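Local coordinates for F5/8 type C domain protein (Clostridium perfringens, PDB 7JRM) that probably binds mucin-type glycans through its carbohydrate-binding module, as part of the large O-glycopeptidase ZmpB that recognises and hydrolyses mucins, at residues I200-D205 with A216-A221; S232-A237 with S278-L283; Q311-K316 with Y326-L331; K404-T409 with V445-E450; K408-V413 with Q423-E428. One frame throughout, in Å; residues are numbered along the deposited sequence.

Contact 1. Residues I200-D205 with A216-A221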
# COMPACT_ATOMS: atom_id res chain seq x y z
N ILE A 200 34.43 19.73 1.23
CA ILE A 200 34.12 19.89 2.64
C ILE A 200 35.35 19.50 3.44
O ILE A 200 36.01 18.50 3.13
CB ILE A 200 32.88 19.07 3.07
CG1 ILE A 200 32.52 19.36 4.52
CG2 ILE A 200 33.11 17.57 2.84
CD1 ILE A 200 31.35 18.55 5.04
N LYS A 201 35.69 20.31 4.44
CA LYS A 201 36.90 20.11 5.23
C LYS A 201 36.50 19.90 6.68
O LYS A 201 35.90 20.79 7.30
CB LYS A 201 37.84 21.31 5.10
CG LYS A 201 39.18 21.13 5.80
CD LYS A 201 40.19 22.16 5.32
CE LYS A 201 39.64 23.57 5.45
NZ LYS A 201 40.66 24.60 5.09
N LEU A 202 36.83 18.73 7.22
CA LEU A 202 36.52 18.38 8.60
C LEU A 202 37.74 18.65 9.46
O LEU A 202 38.79 18.03 9.27
CB LEU A 202 36.10 16.91 8.69
CG LEU A 202 35.00 16.47 7.72
CD1 LEU A 202 34.63 15.02 7.96
CD2 LEU A 202 33.77 17.36 7.86
N VAL A 203 37.60 19.57 10.42
CA VAL A 203 38.72 20.07 11.20
C VAL A 203 38.50 19.73 12.67
O VAL A 203 37.42 19.98 13.22
CB VAL A 203 38.91 21.59 11.02
CG1 VAL A 203 39.96 22.12 11.98
CG2 VAL A 203 39.29 21.90 9.58
N VAL A 204 39.52 19.16 13.30
CA VAL A 204 39.53 18.87 14.73
C VAL A 204 40.65 19.69 15.34
O VAL A 204 41.83 19.35 15.19
CB VAL A 204 39.71 17.38 15.02
CG1 VAL A 204 39.70 17.13 16.53
CG2 VAL A 204 38.62 16.56 14.33
N ASP A 205 40.31 20.78 16.02
CA ASP A 205 41.31 21.64 16.63
C ASP A 205 41.69 21.11 18.02
O ASP A 205 41.05 20.21 18.57
CB ASP A 205 40.82 23.08 16.72
CG ASP A 205 41.92 24.09 16.49
OD1 ASP A 205 43.09 23.76 16.79
OD2 ASP A 205 41.63 25.19 15.99
N ALA A 216 39.47 11.88 18.53
CA ALA A 216 38.21 12.47 18.09
C ALA A 216 37.60 11.61 16.99
O ALA A 216 38.31 11.05 16.15
CB ALA A 216 38.41 13.90 17.58
N ASP A 217 36.27 11.52 17.00
CA ASP A 217 35.52 10.72 16.04
C ASP A 217 34.53 11.59 15.28
O ASP A 217 33.83 12.41 15.87
CB ASP A 217 34.75 9.58 16.71
CG ASP A 217 35.65 8.63 17.45
OD1 ASP A 217 36.80 8.42 17.01
OD2 ASP A 217 35.20 8.07 18.47
N TRP A 218 34.49 11.40 13.96
CA TRP A 218 33.37 11.86 13.14
C TRP A 218 32.43 10.66 12.99
O TRP A 218 32.48 9.92 12.01
CB TRP A 218 33.85 12.39 11.79
CG TRP A 218 34.82 13.52 11.90
CD1 TRP A 218 36.18 13.43 11.97
CD2 TRP A 218 34.51 14.92 11.93
NE1 TRP A 218 36.74 14.69 12.05
CE2 TRP A 218 35.73 15.62 12.03
CE3 TRP A 218 33.32 15.65 11.89
CZ2 TRP A 218 35.80 17.01 12.09
CZ3 TRP A 218 33.39 17.03 11.95
CH2 TRP A 218 34.61 17.70 12.05
N ALA A 219 31.59 10.46 14.00
CA ALA A 219 30.77 9.26 14.09
C ALA A 219 29.56 9.36 13.16
O ALA A 219 28.84 10.36 13.17
CB ALA A 219 30.31 9.03 15.53
N ASP A 220 29.34 8.31 12.37
CA ASP A 220 28.22 8.23 11.43
C ASP A 220 28.24 9.38 10.43
O ASP A 220 27.19 9.78 9.92
CB ASP A 220 26.88 8.18 12.17
CG ASP A 220 25.88 7.26 11.50
OD1 ASP A 220 26.13 6.04 11.44
OD2 ASP A 220 24.83 7.76 11.03
N ALA A 221 29.43 9.92 10.15
CA ALA A 221 29.56 11.02 9.21
C ALA A 221 29.14 10.57 7.82
O ALA A 221 29.69 9.61 7.28
CB ALA A 221 31.00 11.54 9.20
O HOH W 1 39.42 15.88 10.92
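W218 lays its indole against L202 and V204 in the interior of the β-sandwich of the NPCBM/NEW2 domain, the carbohydrate-binding module of this fragment. Strand 199-205 lies in one antiparallel sheet and strand 215-224 in the other; the two short segments run 150° apart with axes 9.1 Å from each other, and no direct hydrogen bond links them. L202 comes over one face of the indole: its CB stands 3.7 Å from the centroid of the W218 six-membered ring, 23° off the normal, a CH-pi contact. Its CG is anti to its own carbonyl carbon (chi1 -51°), and beyond it the CD1 branch reaches 4.0 Å from W218 CD2, at the ring fusion. V204 uses both of its methyls. CG2 meets the indole obliquely, 3.5 Å from W218 NE1, while CG1 rests 3.6 Å from A216 CB, two residues before the tryptophan on the same strand. Beyond the segments, F166 meets the W218 rings edge-to-face, and V150 also touches the indole, so the tryptophan is packed from both sheets. The V204 side chain lies about 8 Å from the bound calcium ion, whose site includes S163, V206 and D208. The buried indole N-H is satisfied by a water that accepts from W218 NE1 at 3.1 Å and donates to L202 O at 2.8 Å.

Contact 2. Residues S232-A237 with S278-L283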
# COMPACT_ATOMS: atom_id res chain seq x y z
N SER A 232 3.91 13.62 -3.38
CA SER A 232 2.84 14.51 -2.93
C SER A 232 1.66 14.49 -3.90
O SER A 232 0.50 14.47 -3.46
CB SER A 232 3.38 15.94 -2.77
OG SER A 232 4.46 15.98 -1.87
N GLU A 233 1.93 14.49 -5.20
CA GLU A 233 0.84 14.49 -6.18
C GLU A 233 0.10 13.15 -6.18
O GLU A 233 -1.13 13.12 -6.26
CB GLU A 233 1.38 14.80 -7.57
CG GLU A 233 1.78 16.25 -7.77
CD GLU A 233 0.60 17.20 -7.67
OE1 GLU A 233 -0.27 17.16 -8.57
OE2 GLU A 233 0.54 17.98 -6.70
N LEU A 234 0.84 12.04 -6.08
CA LEU A 234 0.19 10.74 -6.02
C LEU A 234 -0.59 10.57 -4.73
O LEU A 234 -1.70 10.01 -4.73
CB LEU A 234 1.22 9.62 -6.17
CG LEU A 234 0.66 8.20 -6.14
CD1 LEU A 234 -0.38 8.02 -7.24
CD2 LEU A 234 1.76 7.17 -6.26
N ASN A 235 -0.04 11.06 -3.61
CA ASN A 235 -0.77 11.02 -2.35
C ASN A 235 -2.06 11.84 -2.43
O ASN A 235 -3.09 11.44 -1.88
CB ASN A 235 0.11 11.54 -1.21
CG ASN A 235 0.56 10.44 -0.28
OD1 ASN A 235 -0.22 9.58 0.12
ND2 ASN A 235 1.84 10.46 0.08
N LYS A 236 -2.01 12.97 -3.13
CA LYS A 236 -3.19 13.81 -3.27
C LYS A 236 -4.28 13.11 -4.09
O LYS A 236 -5.46 13.17 -3.73
CB LYS A 236 -2.81 15.14 -3.91
CG LYS A 236 -3.92 16.18 -3.92
CD LYS A 236 -3.44 17.49 -4.53
CE LYS A 236 -4.60 18.38 -4.93
NZ LYS A 236 -5.34 17.83 -6.10
N ALA A 237 -3.89 12.45 -5.17
CA ALA A 237 -4.87 11.76 -6.01
C ALA A 237 -5.46 10.54 -5.31
O ALA A 237 -6.64 10.23 -5.50
CB ALA A 237 -4.23 11.36 -7.34
N SER A 278 3.90 6.79 -13.07
CA SER A 278 3.06 5.91 -13.88
C SER A 278 1.77 5.55 -13.15
O SER A 278 0.70 5.50 -13.76
CB SER A 278 3.84 4.64 -14.24
OG SER A 278 3.09 3.83 -15.13
N ALA A 279 1.85 5.32 -11.84
CA ALA A 279 0.65 5.03 -11.06
C ALA A 279 -0.27 6.24 -11.00
O ALA A 279 -1.50 6.10 -11.02
CB ALA A 279 1.02 4.57 -9.66
N LEU A 280 0.31 7.44 -10.94
CA LEU A 280 -0.51 8.66 -10.91
C LEU A 280 -1.26 8.84 -12.22
O LEU A 280 -2.45 9.18 -12.22
CB LEU A 280 0.37 9.87 -10.62
CG LEU A 280 -0.27 11.24 -10.82
CD1 LEU A 280 -1.43 11.44 -9.86
CD2 LEU A 280 0.76 12.35 -10.67
N GLU A 281 -0.59 8.63 -13.36
CA GLU A 281 -1.25 8.77 -14.65
C GLU A 281 -2.37 7.75 -14.82
O GLU A 281 -3.43 8.07 -15.36
CB GLU A 281 -0.22 8.64 -15.78
N GLU A 282 -2.15 6.52 -14.35
CA GLU A 282 -3.19 5.50 -14.45
C GLU A 282 -4.35 5.81 -13.51
O GLU A 282 -5.51 5.65 -13.89
CB GLU A 282 -2.60 4.12 -14.14
CG GLU A 282 -3.62 3.08 -13.71
CD GLU A 282 -4.43 2.53 -14.87
OE1 GLU A 282 -4.09 2.83 -16.03
OE2 GLU A 282 -5.41 1.80 -14.62
N LEU A 283 -4.05 6.26 -12.29
CA LEU A 283 -5.11 6.61 -11.35
C LEU A 283 -5.95 7.77 -11.88
O LEU A 283 -7.18 7.76 -11.74
CB LEU A 283 -4.51 6.96 -9.99
CG LEU A 283 -5.47 7.47 -8.91
CD1 LEU A 283 -6.62 6.49 -8.70
CD2 LEU A 283 -4.73 7.71 -7.60
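L280 of helix 273-288 meets E233 and A237 of helix 232-242, which sit one helical turn apart, with its two methyls. Its CG is anti to the backbone N (chi1 169°), and the branches beyond divide between the two partners: CD1 lies 3.8 Å from A237 CB and also approaches the E233 carbonyl oxygen, while CD2 touches the aliphatic root of the glutamate, 4.0 Å from E233 CB. L234 packs on the facing helix itself: its CD1 lies 3.7 Å from L280 CA, and its CD2 is near A279 CB. L283, one turn after A279, sets CD2 3.7 Å from A237 CB, so the small alanine receives a methyl from each of two leucines. No hydrogen bond crosses between the segments; the join rests on van der Waals packing, mostly between apolar side chains, with E233 at its solvent side. The helix segments run in nearly the same direction, 30° apart, with axes 9.6 Å from each other. On the inner side A267 and L268 of helix 251-270 close over L234, and A267 also touches A279. Helices 232-242 and 273-288, roughly parallel and linked by helix 251-270, which packs on both, form a three-helix bundle.

Contact 3. Residues Q311-K316 with Y326-L331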
# COMPACT_ATOMS: atom_id res chain seq x y z
N GLN A 311 -41.19 -9.40 -7.86
CA GLN A 311 -42.25 -8.48 -7.44
C GLN A 311 -42.87 -8.92 -6.12
O GLN A 311 -43.24 -8.07 -5.30
CB GLN A 311 -43.31 -8.39 -8.54
CG GLN A 311 -42.95 -7.45 -9.68
CD GLN A 311 -43.87 -7.60 -10.87
OE1 GLN A 311 -44.65 -8.55 -10.95
NE2 GLN A 311 -43.79 -6.65 -11.80
N ASN A 312 -43.00 -10.23 -5.91
CA ASN A 312 -43.55 -10.72 -4.65
C ASN A 312 -42.61 -10.43 -3.48
O ASN A 312 -43.06 -10.13 -2.37
CB ASN A 312 -43.83 -12.22 -4.74
CG ASN A 312 -45.24 -12.51 -5.21
OD1 ASN A 312 -46.22 -12.05 -4.62
ND2 ASN A 312 -45.36 -13.30 -6.28
N GLN A 313 -41.30 -10.51 -3.72
CA GLN A 313 -40.33 -10.28 -2.65
C GLN A 313 -40.21 -8.80 -2.31
O GLN A 313 -39.99 -8.46 -1.14
CB GLN A 313 -38.97 -10.84 -3.05
CG GLN A 313 -37.96 -10.90 -1.91
CD GLN A 313 -37.92 -12.25 -1.23
OE1 GLN A 313 -38.08 -13.29 -1.87
NE2 GLN A 313 -37.70 -12.24 0.08
N LEU A 314 -40.36 -7.92 -3.30
CA LEU A 314 -40.16 -6.49 -3.10
C LEU A 314 -41.45 -5.72 -2.92
O LEU A 314 -41.40 -4.52 -2.60
CB LEU A 314 -39.37 -5.90 -4.27
CG LEU A 314 -37.90 -6.30 -4.36
CD1 LEU A 314 -37.27 -5.77 -5.64
CD2 LEU A 314 -37.14 -5.81 -3.14
N ASN A 315 -42.61 -6.35 -3.13
CA ASN A 315 -43.90 -5.69 -3.04
C ASN A 315 -43.97 -4.48 -3.96
O ASN A 315 -43.86 -3.33 -3.51
CB ASN A 315 -44.19 -5.28 -1.59
CG ASN A 315 -45.56 -4.64 -1.41
OD1 ASN A 315 -46.33 -4.53 -2.36
ND2 ASN A 315 -45.86 -4.21 -0.19
N LYS A 316 -44.16 -4.73 -5.25
CA LYS A 316 -44.31 -3.67 -6.24
C LYS A 316 -44.80 -4.29 -7.54
O LYS A 316 -44.75 -5.52 -7.72
CB LYS A 316 -43.00 -2.91 -6.47
CG LYS A 316 -41.78 -3.80 -6.62
CD LYS A 316 -40.61 -3.02 -7.19
CE LYS A 316 -40.95 -2.43 -8.55
NZ LYS A 316 -40.20 -1.16 -8.81
N TYR A 326 -30.43 -4.21 -6.63
CA TYR A 326 -29.40 -4.02 -5.61
C TYR A 326 -29.94 -4.26 -4.20
O TYR A 326 -29.15 -4.47 -3.28
CB TYR A 326 -28.81 -2.62 -5.70
CG TYR A 326 -27.77 -2.44 -6.78
CD1 TYR A 326 -27.47 -3.47 -7.67
CD2 TYR A 326 -27.07 -1.25 -6.92
CE1 TYR A 326 -26.52 -3.32 -8.65
CE2 TYR A 326 -26.11 -1.08 -7.90
CZ TYR A 326 -25.84 -2.12 -8.77
OH TYR A 326 -24.89 -1.97 -9.75
N SER A 327 -31.26 -4.22 -4.02
CA SER A 327 -31.86 -4.34 -2.70
C SER A 327 -32.17 -5.78 -2.30
O SER A 327 -32.54 -6.01 -1.14
CB SER A 327 -33.14 -3.51 -2.63
OG SER A 327 -34.28 -4.29 -2.94
N LEU A 328 -32.02 -6.74 -3.20
CA LEU A 328 -32.26 -8.14 -2.85
C LEU A 328 -31.11 -8.68 -2.02
O LEU A 328 -29.97 -8.76 -2.48
CB LEU A 328 -32.44 -9.01 -4.10
CG LEU A 328 -33.73 -8.98 -4.92
CD1 LEU A 328 -34.96 -8.98 -4.02
CD2 LEU A 328 -33.78 -7.85 -5.92
N THR A 329 -31.41 -9.05 -0.77
CA THR A 329 -30.51 -9.86 0.03
C THR A 329 -30.96 -11.31 0.13
O THR A 329 -30.13 -12.19 0.33
CB THR A 329 -30.38 -9.28 1.45
OG1 THR A 329 -31.65 -9.33 2.11
CG2 THR A 329 -29.89 -7.84 1.39
N THR A 330 -32.26 -11.55 -0.00
CA THR A 330 -32.82 -12.90 -0.06
C THR A 330 -33.91 -12.91 -1.12
O THR A 330 -34.58 -11.90 -1.35
CB THR A 330 -33.38 -13.35 1.29
OG1 THR A 330 -33.99 -14.64 1.16
CG2 THR A 330 -34.42 -12.35 1.80
N LEU A 331 -34.09 -14.06 -1.77
CA LEU A 331 -35.06 -14.17 -2.85
C LEU A 331 -35.56 -15.60 -2.94
O LEU A 331 -34.77 -16.55 -2.90
CB LEU A 331 -34.44 -13.74 -4.19
CG LEU A 331 -35.38 -13.72 -5.39
CD1 LEU A 331 -36.52 -12.74 -5.18
CD2 LEU A 331 -34.61 -13.38 -6.66
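Q313 and L314, in the last turn of helix 304-314, pack on the chain that leads into strand 330-332. The Q313 side chain crosses that of T330 at about a right angle; its CD lies 3.4 Å from T330 O, and OE1 stands 3.3 Å from L331 CA. The L331 methyl CD1 fits beside the stem of the glutamine, 3.8 Å from Q313 CB. L314 has its own partners: CD2 is 3.9 Å from L328 CD1, the two leucines crossing at about a right angle, and L314 CD2 comes within 3.2 Å of S327 OG.

Torsions and outer bonds set these groups in place. CG of Q313 is anti to the backbone N (chi1 -169°), and a bend at chi2 (95°) sets CD beside T330 O; OE1 accepts from T332 N, farther along the strand. S327 OG is hydrogen-bonded to D324 O, so its polar need is met outside the contact. L331 is backed by L342, L348 and L351. Strand 330-332 is the first of several parallel strands, and the recurring leucines are consistent with a short leucine-rich repeat that the helix caps.

Q313 NE2 lies near T330 O at a poor angle, so no direct hydrogen bond joins the segments. The glutamine carbonyl instead supplies an acceptor to an edge strand, while L314 packs on L328 beside it.

Contact 4. Residues K404-T409 with V445-E450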
# COMPACT_ATOMS: atom_id res chain seq x y z
N LYS A 404 -19.97 -25.50 -15.43
CA LYS A 404 -19.61 -26.89 -15.64
C LYS A 404 -20.86 -27.74 -15.80
O LYS A 404 -21.84 -27.56 -15.07
CB LYS A 404 -18.76 -27.41 -14.48
CG LYS A 404 -18.70 -28.93 -14.37
CD LYS A 404 -17.56 -29.37 -13.46
CE LYS A 404 -17.83 -30.74 -12.86
NZ LYS A 404 -18.84 -30.68 -11.76
N ASN A 405 -20.83 -28.66 -16.76
CA ASN A 405 -21.93 -29.60 -16.95
C ASN A 405 -21.96 -30.59 -15.80
O ASN A 405 -20.98 -31.31 -15.56
CB ASN A 405 -21.79 -30.32 -18.29
CG ASN A 405 -23.00 -31.16 -18.63
OD1 ASN A 405 -24.01 -31.13 -17.93
ND2 ASN A 405 -22.91 -31.92 -19.71
N VAL A 406 -23.08 -30.64 -15.08
CA VAL A 406 -23.22 -31.50 -13.92
C VAL A 406 -24.22 -32.63 -14.19
O VAL A 406 -24.74 -33.24 -13.25
CB VAL A 406 -23.62 -30.70 -12.67
CG1 VAL A 406 -22.50 -29.74 -12.28
CG2 VAL A 406 -24.92 -29.94 -12.92
N ALA A 407 -24.49 -32.93 -15.45
CA ALA A 407 -25.39 -34.02 -15.79
C ALA A 407 -24.77 -35.36 -15.41
O ALA A 407 -23.57 -35.58 -15.60
CB ALA A 407 -25.73 -33.99 -17.28
N LYS A 408 -25.59 -36.26 -14.87
CA LYS A 408 -25.11 -37.51 -14.31
C LYS A 408 -25.61 -38.72 -15.10
O LYS A 408 -24.81 -39.41 -15.74
CB LYS A 408 -25.52 -37.62 -12.84
CG LYS A 408 -24.93 -36.54 -11.95
CD LYS A 408 -23.42 -36.45 -12.11
CE LYS A 408 -22.84 -35.30 -11.30
NZ LYS A 408 -21.52 -34.87 -11.82
N THR A 409 -26.91 -39.00 -15.07
CA THR A 409 -27.46 -40.23 -15.62
C THR A 409 -28.43 -39.92 -16.75
O THR A 409 -29.35 -39.11 -16.59
CB THR A 409 -28.17 -41.04 -14.53
OG1 THR A 409 -27.21 -41.46 -13.55
CG2 THR A 409 -28.84 -42.26 -15.12
N VAL A 445 -32.75 -36.79 -17.89
CA VAL A 445 -31.37 -36.34 -17.74
C VAL A 445 -31.16 -36.02 -16.27
O VAL A 445 -31.48 -34.92 -15.80
CB VAL A 445 -31.06 -35.13 -18.63
CG1 VAL A 445 -29.62 -34.68 -18.45
CG2 VAL A 445 -31.36 -35.45 -20.09
N LEU A 446 -30.64 -36.99 -15.52
CA LEU A 446 -30.40 -36.80 -14.10
C LEU A 446 -29.13 -36.00 -13.88
O LEU A 446 -28.10 -36.24 -14.53
CB LEU A 446 -30.29 -38.15 -13.38
CG LEU A 446 -31.45 -39.15 -13.46
CD1 LEU A 446 -31.49 -40.01 -12.19
CD2 LEU A 446 -32.79 -38.47 -13.68
N PHE A 447 -29.19 -35.03 -12.96
CA PHE A 447 -28.02 -34.23 -12.64
C PHE A 447 -28.05 -33.88 -11.16
O PHE A 447 -29.11 -33.75 -10.55
CB PHE A 447 -27.95 -32.96 -13.50
CG PHE A 447 -28.92 -31.88 -13.09
CD1 PHE A 447 -30.20 -31.85 -13.60
CD2 PHE A 447 -28.53 -30.87 -12.21
CE1 PHE A 447 -31.09 -30.85 -13.24
CE2 PHE A 447 -29.41 -29.88 -11.84
CZ PHE A 447 -30.69 -29.87 -12.35
N GLU A 448 -26.85 -33.72 -10.58
CA GLU A 448 -26.72 -33.36 -9.18
C GLU A 448 -25.41 -32.61 -8.98
O GLU A 448 -24.42 -32.87 -9.67
CB GLU A 448 -26.79 -34.59 -8.27
CG GLU A 448 -25.56 -35.49 -8.33
CD GLU A 448 -25.87 -36.92 -7.93
OE1 GLU A 448 -26.22 -37.15 -6.75
OE2 GLU A 448 -25.75 -37.82 -8.79
N ASP A 449 -25.42 -31.69 -8.02
CA ASP A 449 -24.25 -30.90 -7.67
C ASP A 449 -24.48 -30.34 -6.27
O ASP A 449 -25.49 -30.63 -5.62
CB ASP A 449 -23.99 -29.79 -8.69
CG ASP A 449 -22.55 -29.30 -8.67
OD1 ASP A 449 -21.63 -30.14 -8.54
OD2 ASP A 449 -22.34 -28.08 -8.78
N GLU A 450 -23.54 -29.52 -5.80
CA GLU A 450 -23.65 -28.90 -4.49
C GLU A 450 -24.87 -27.98 -4.44
O GLU A 450 -24.81 -26.83 -4.89
CB GLU A 450 -22.38 -28.13 -4.15
CG GLU A 450 -22.42 -27.42 -2.80
CD GLU A 450 -22.96 -28.31 -1.69
OE1 GLU A 450 -24.13 -28.13 -1.30
OE2 GLU A 450 -22.21 -29.19 -1.21
O HOH W 2 -20.66 -32.79 -10.17
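The carbonyl oxygen of L446 is gripped by two successive backbone N-H groups, those of K408 and T409: a classic β bulge, where strand 407-413 pairs antiparallel with strand 440-449 in the seven-stranded mixed sheet. T409 N donates at 3.1 Å from 35° above the plane of the L446 carbonyl; K408 N lies nearer and in that plane, though so close that the exact length is doubtful. In return L446 N donates to T409 O at 2.7 Å. Further along, A407 and F447 form a non-hydrogen-bonded pair with both side chains on one face, while T409 and L446 turn to the other. V406 sits between two partners: its CG2 reaches 3.8 Å from F447 CD2, obliquely to the ring, and its CG1 stands 3.6 Å from D449 CG, the valine crossing the aspartate at about a right angle. The chain into the strand is shaped by an Asx turn, N405 OD1 accepting from A407 N, and N405 ND2 is hydrogen-bonded to D427 OD1. K408 crosses E448 at about a right angle, with its CG 3.5 Å from E448 OE2; its chain is bent at chi2 (-52°), which places CD, and farther out CE lies 3.3 Å from E448 O. A water accepts from K408 NZ at 2.8 Å, weakly from K404 NZ, and donates to D449 OD1 at 3.3 Å.

Contact 5. Residues K408-V413 with Q423-E428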
# COMPACT_ATOMS: atom_id res chain seq x y z
N LYS A 408 -25.59 -36.26 -14.87
CA LYS A 408 -25.11 -37.51 -14.31
C LYS A 408 -25.61 -38.72 -15.10
O LYS A 408 -24.81 -39.41 -15.74
CB LYS A 408 -25.52 -37.62 -12.84
CG LYS A 408 -24.93 -36.54 -11.95
CD LYS A 408 -23.42 -36.45 -12.11
CE LYS A 408 -22.84 -35.30 -11.30
NZ LYS A 408 -21.52 -34.87 -11.82
N THR A 409 -26.91 -39.00 -15.07
CA THR A 409 -27.46 -40.23 -15.62
C THR A 409 -28.43 -39.92 -16.75
O THR A 409 -29.35 -39.11 -16.59
CB THR A 409 -28.17 -41.04 -14.53
OG1 THR A 409 -27.21 -41.46 -13.55
CG2 THR A 409 -28.84 -42.26 -15.12
N ILE A 410 -28.22 -40.57 -17.89
CA ILE A 410 -29.13 -40.51 -19.03
C ILE A 410 -29.85 -41.85 -19.10
O ILE A 410 -29.24 -42.88 -19.42
CB ILE A 410 -28.39 -40.22 -20.34
CG1 ILE A 410 -27.63 -38.89 -20.26
CG2 ILE A 410 -29.36 -40.21 -21.52
CD1 ILE A 410 -28.53 -37.69 -20.26
N ARG A 411 -31.15 -41.85 -18.81
CA ARG A 411 -31.96 -43.05 -18.89
C ARG A 411 -33.19 -42.79 -19.74
O ARG A 411 -33.76 -41.69 -19.70
CB ARG A 411 -32.35 -43.55 -17.48
CG ARG A 411 -33.62 -42.95 -16.90
CD ARG A 411 -34.19 -43.84 -15.81
NE ARG A 411 -33.15 -44.39 -14.95
CZ ARG A 411 -32.82 -43.90 -13.75
NH1 ARG A 411 -33.46 -42.85 -13.27
NH2 ARG A 411 -31.86 -44.47 -13.05
N VAL A 412 -33.58 -43.79 -20.52
CA VAL A 412 -34.73 -43.70 -21.41
C VAL A 412 -35.81 -44.63 -20.88
O VAL A 412 -35.53 -45.78 -20.52
CB VAL A 412 -34.36 -44.06 -22.86
CG1 VAL A 412 -35.50 -43.72 -23.80
CG2 VAL A 412 -33.08 -43.34 -23.27
N VAL A 413 -37.05 -44.14 -20.83
CA VAL A 413 -38.17 -44.85 -20.24
C VAL A 413 -39.26 -45.00 -21.29
O VAL A 413 -39.50 -44.09 -22.09
CB VAL A 413 -38.71 -44.12 -18.99
CG1 VAL A 413 -39.48 -45.08 -18.11
CG2 VAL A 413 -37.57 -43.48 -18.21
N GLN A 423 -27.00 -44.82 -19.42
CA GLN A 423 -25.59 -44.61 -19.70
C GLN A 423 -25.10 -43.38 -18.95
O GLN A 423 -25.85 -42.74 -18.20
CB GLN A 423 -25.35 -44.47 -21.21
CG GLN A 423 -25.94 -43.20 -21.80
CD GLN A 423 -26.31 -43.36 -23.26
OE1 GLN A 423 -26.65 -44.45 -23.71
NE2 GLN A 423 -26.25 -42.26 -24.01
N ASP A 424 -23.82 -43.05 -19.15
CA ASP A 424 -23.23 -41.87 -18.54
C ASP A 424 -23.58 -40.63 -19.35
O ASP A 424 -23.71 -40.67 -20.58
CB ASP A 424 -21.71 -42.02 -18.44
CG ASP A 424 -21.28 -42.77 -17.20
OD1 ASP A 424 -22.15 -43.39 -16.55
OD2 ASP A 424 -20.08 -42.75 -16.88
N ALA A 425 -23.74 -39.51 -18.65
CA ALA A 425 -24.17 -38.27 -19.27
C ALA A 425 -22.98 -37.49 -19.80
O ALA A 425 -22.00 -37.26 -19.08
CB ALA A 425 -24.95 -37.41 -18.27
N LYS A 426 -23.06 -37.09 -21.07
CA LYS A 426 -22.09 -36.18 -21.66
C LYS A 426 -22.80 -34.89 -22.05
O LYS A 426 -23.88 -34.59 -21.52
CB LYS A 426 -21.41 -36.82 -22.88
CG LYS A 426 -20.86 -38.21 -22.62
CD LYS A 426 -19.77 -38.20 -21.56
CE LYS A 426 -19.95 -39.34 -20.57
NZ LYS A 426 -18.64 -39.83 -20.05
N ASP A 427 -22.21 -34.11 -22.96
CA ASP A 427 -22.85 -32.88 -23.39
C ASP A 427 -24.08 -33.15 -24.24
O ASP A 427 -25.06 -32.40 -24.18
CB ASP A 427 -21.85 -32.01 -24.16
CG ASP A 427 -20.88 -31.29 -23.24
OD1 ASP A 427 -21.05 -31.38 -22.01
OD2 ASP A 427 -19.94 -30.64 -23.75
N GLU A 428 -24.06 -34.23 -25.03
CA GLU A 428 -25.20 -34.61 -25.85
C GLU A 428 -25.35 -36.12 -25.81
O GLU A 428 -24.42 -36.85 -25.47
CB GLU A 428 -25.04 -34.14 -27.31
CG GLU A 428 -24.88 -32.63 -27.46
CD GLU A 428 -25.19 -32.15 -28.87
OE1 GLU A 428 -26.13 -32.69 -29.49
OE2 GLU A 428 -24.50 -31.23 -29.35
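Beside the non-hydrogen-bonded pair of T409 and D424, T409 CG2 lies over one face of the R411 guanidinium, 4.3 Å above its plane and offset toward the rim. That group is held across the hairpin by a salt bridge from NH2 to E422. I410 and Q423 form a hydrogen-bonded antiparallel pair: I410 N donates to Q423 O at 3.2 Å, and Q423 N returns to I410 O at 3.0 Å. A third bond, A425 N to K408 O at 3.1 Å, forms as the second chain leaves the strand. The same oxygen has A425 CB close by, at 3.2 Å. I410 is the buried residue here. With CG1 anti to the carbonyl carbon (chi1 -59°), that branch lies against A425, 3.7 Å from its CB, while I410 CB lies 4.1 Å from Q423 CG on the same face. V445 of strand 440-449 also touches I410. Strand 419-424 is the outermost of its sheet, so it is backbone bonding, with a small apolar patch under I410 and a charge pair on the opposite flank, that fastens this edge strand.

The five contacts come in series along an elongated chain, apart from contacts 4 and 5, which both start from strand 407-413. Contact 1 lies in the NPCBM/NEW2 sandwich and contact 2 in the helical bundle that follows, their centres about 42 Å apart. Contact 3, about 41 Å beyond contact 2, sits at the edge strand 330-332 of the seven-stranded sheet that also holds contacts 4 and 5. Those two, about 9 Å apart, touch through N405 and D427 and pack V445 on I410. Contacts 1 and 5 are about 89 Å apart, on opposite sides of the chain's centre, so the helices separate the calcium-bearing module from the C-terminal sheet.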